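Local coordinates for hypothetical protein TM0486 (Thermotoga maritima, PDB 1VK8) that probably binds thiamin and takes part in the cell's response to oxidative conditions, at residues K48-P53 / I96-K101. Numbering follows the deposited sequence.
Sequences KYEVGP and ITIEEK
The first turn of the C-terminal helix 98-102 packs against strand 48-51, outermost of the sheet within its chain, through Ile98, whose two branches lie against the side chains of Lys48 and Glu50. These two residues alternate with Tyr49, so both turn the same face of the strand to the helix, while Tyr49 points the other way and rests on helix 31-43. Ile98 CD1 lies 4.2 Å from Lys48 CG, and its other branch, CG2, comes 3.8 Å from Glu50 OE1. That carboxylate oxygen also makes a salt bridge to Arg106. In this ferredoxin-like fold, an antiparallel four-stranded sheet with helices 31-43 and 62-76 on one face, the C-terminal helix lies on the opposite face. Lys48, extended throughout (chi1 177°), carries its ammonium to the start of the helix: a water accepts from Lys48 NZ at 2.8 Å and from Glu99 N at 3.0 Å, so it occupies one of the N-H groups of the first turn. Thr97 is the N-cap, its OG1 accepting from Glu100 N at 3.2 Å and donating to Glu100 OE1 at 2.8 Å. Pro53 of the second subunit packs on both Ile98 and Glu50.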
loop_
_atom_site.group_PDB
_atom_site.type_symbol
_atom_site.label_atom_id
_atom_site.label_comp_id
_atom_site.label_asym_id
_atom_site.label_seq_id
_atom_site.Cartn_x
_atom_site.Cartn_y
_atom_site.Cartn_z
ATOM N N LYS C 48 22.130 0.384 -0.257
ATOM C CA LYS C 48 21.746 -0.816 -0.963
ATOM C C LYS C 48 20.284 -0.651 -1.381
ATOM O O LYS C 48 19.430 -0.254 -0.585
ATOM C CB LYS C 48 21.946 -2.079 -0.098
ATOM C CG LYS C 48 21.483 -3.386 -0.765
ATOM C CD LYS C 48 21.696 -4.598 0.123
ATOM C CE LYS C 48 21.322 -5.903 -0.627
ATOM N NZ LYS C 48 21.740 -7.097 0.123
ATOM N N TYR C 49 20.009 -0.984 -2.634
ATOM C CA TYR C 49 18.654 -0.866 -3.151
ATOM C C TYR C 49 18.399 -1.942 -4.197
ATOM O O TYR C 49 19.309 -2.479 -4.785
ATOM C CB TYR C 49 18.424 0.553 -3.701
ATOM C CG TYR C 49 19.134 0.804 -4.993
ATOM C CD1 TYR C 49 20.453 1.290 -5.015
ATOM C CD2 TYR C 49 18.506 0.589 -6.202
ATOM C CE1 TYR C 49 21.124 1.502 -6.194
ATOM C CE2 TYR C 49 19.172 0.823 -7.399
ATOM C CZ TYR C 49 20.484 1.275 -7.387
ATOM O OH TYR C 49 21.144 1.491 -8.567
ATOM N N GLU C 50 17.134 -2.251 -4.407
ATOM C CA GLU C 50 16.700 -3.214 -5.419
ATOM C C GLU C 50 15.461 -2.635 -6.090
ATOM O O GLU C 50 14.490 -2.291 -5.408
ATOM C CB GLU C 50 16.327 -4.491 -4.706
ATOM C CG GLU C 50 15.965 -5.638 -5.586
ATOM C CD GLU C 50 15.687 -6.859 -4.735
ATOM O OE1 GLU C 50 16.558 -7.225 -3.934
ATOM O OE2 GLU C 50 14.593 -7.413 -4.830
ATOM N N VAL C 51 15.482 -2.559 -7.421
ATOM C CA VAL C 51 14.327 -2.125 -8.175
ATOM C C VAL C 51 13.461 -3.343 -8.489
ATOM O O VAL C 51 13.902 -4.287 -9.102
ATOM C CB VAL C 51 14.710 -1.441 -9.472
ATOM C CG1 VAL C 51 13.480 -0.974 -10.187
ATOM C CG2 VAL C 51 15.653 -0.262 -9.188
ATOM N N GLY C 52 12.221 -3.288 -8.067
ATOM C CA GLY C 52 11.254 -4.327 -8.386
ATOM C C GLY C 52 10.224 -3.846 -9.362
ATOM O O GLY C 52 10.192 -2.662 -9.684
ATOM N N PRO C 53 9.347 -4.754 -9.820
ATOM C CA PRO C 53 8.233 -4.379 -10.705
ATOM C C PRO C 53 7.287 -3.311 -10.135
ATOM O O PRO C 53 6.744 -2.515 -10.879
ATOM C CB PRO C 53 7.468 -5.704 -10.923
ATOM C CG PRO C 53 8.217 -6.770 -10.259
ATOM C CD PRO C 53 9.373 -6.197 -9.521
ATOM N N ILE C 96 16.579 -5.002 10.397
ATOM C CA ILE C 96 16.176 -5.982 9.399
ATOM C C ILE C 96 16.759 -5.544 8.045
ATOM O O ILE C 96 16.884 -4.333 7.758
ATOM C CB ILE C 96 14.624 -6.128 9.330
ATOM C CG1 ILE C 96 14.194 -7.293 8.422
ATOM C CG2 ILE C 96 13.966 -4.839 8.881
ATOM C CD1 ILE C 96 14.507 -8.668 8.969
ATOM N N THR C 97 17.094 -6.519 7.215
ATOM C CA THR C 97 17.762 -6.263 5.940
ATOM C C THR C 97 17.024 -6.946 4.807
ATOM O O THR C 97 16.201 -7.831 5.034
ATOM C CB THR C 97 19.199 -6.832 5.952
ATOM O OG1 THR C 97 19.165 -8.228 6.264
ATOM C CG2 THR C 97 20.031 -6.214 7.048
ATOM N N ILE C 98 17.351 -6.532 3.580
ATOM C CA ILE C 98 16.816 -7.157 2.384
ATOM C C ILE C 98 17.138 -8.657 2.382
ATOM O O ILE C 98 16.232 -9.489 2.182
ATOM C CB ILE C 98 17.355 -6.419 1.114
ATOM C CG1 ILE C 98 16.727 -5.026 0.990
ATOM C CG2 ILE C 98 17.084 -7.252 -0.132
ATOM C CD1 ILE C 98 17.358 -4.124 -0.093
ATOM N N GLU C 99 18.400 -8.997 2.657
ATOM C CA GLU C 99 18.890 -10.372 2.570
ATOM C C GLU C 99 18.148 -11.267 3.541
ATOM O O GLU C 99 17.801 -12.385 3.207
ATOM C CB GLU C 99 20.401 -10.425 2.828
ATOM C CG GLU C 99 21.050 -11.792 2.678
ATOM C CD GLU C 99 22.527 -11.804 3.064
ATOM O OE1 GLU C 99 23.119 -10.715 3.279
ATOM O OE2 GLU C 99 23.105 -12.916 3.146
ATOM N N GLU C 100 17.842 -10.761 4.729
ATOM C CA GLU C 100 17.134 -11.564 5.728
ATOM C C GLU C 100 15.742 -11.942 5.231
ATOM O O GLU C 100 15.196 -12.957 5.624
ATOM C CB GLU C 100 17.013 -10.822 7.069
ATOM C CG GLU C 100 18.321 -10.746 7.831
ATOM C CD GLU C 100 18.248 -9.865 9.068
ATOM O OE1 GLU C 100 18.353 -8.636 8.936
ATOM O OE2 GLU C 100 18.095 -10.405 10.184
ATOM N N LYS C 101 15.168 -11.122 4.366
ATOM C CA LYS C 101 13.840 -11.386 3.819
ATOM C C LYS C 101 13.804 -12.133 2.471
ATOM O O LYS C 101 12.819 -12.800 2.167
ATOM C CB LYS C 101 13.116 -10.064 3.707
ATOM C CG LYS C 101 13.055 -9.290 5.013
ATOM C CD LYS C 101 12.787 -7.820 4.792
ATOM C CE LYS C 101 11.319 -7.593 4.747
ATOM N NZ LYS C 101 11.132 -6.228 4.380
HETATM O O HOH W 1 20.697 -7.110 2.715
#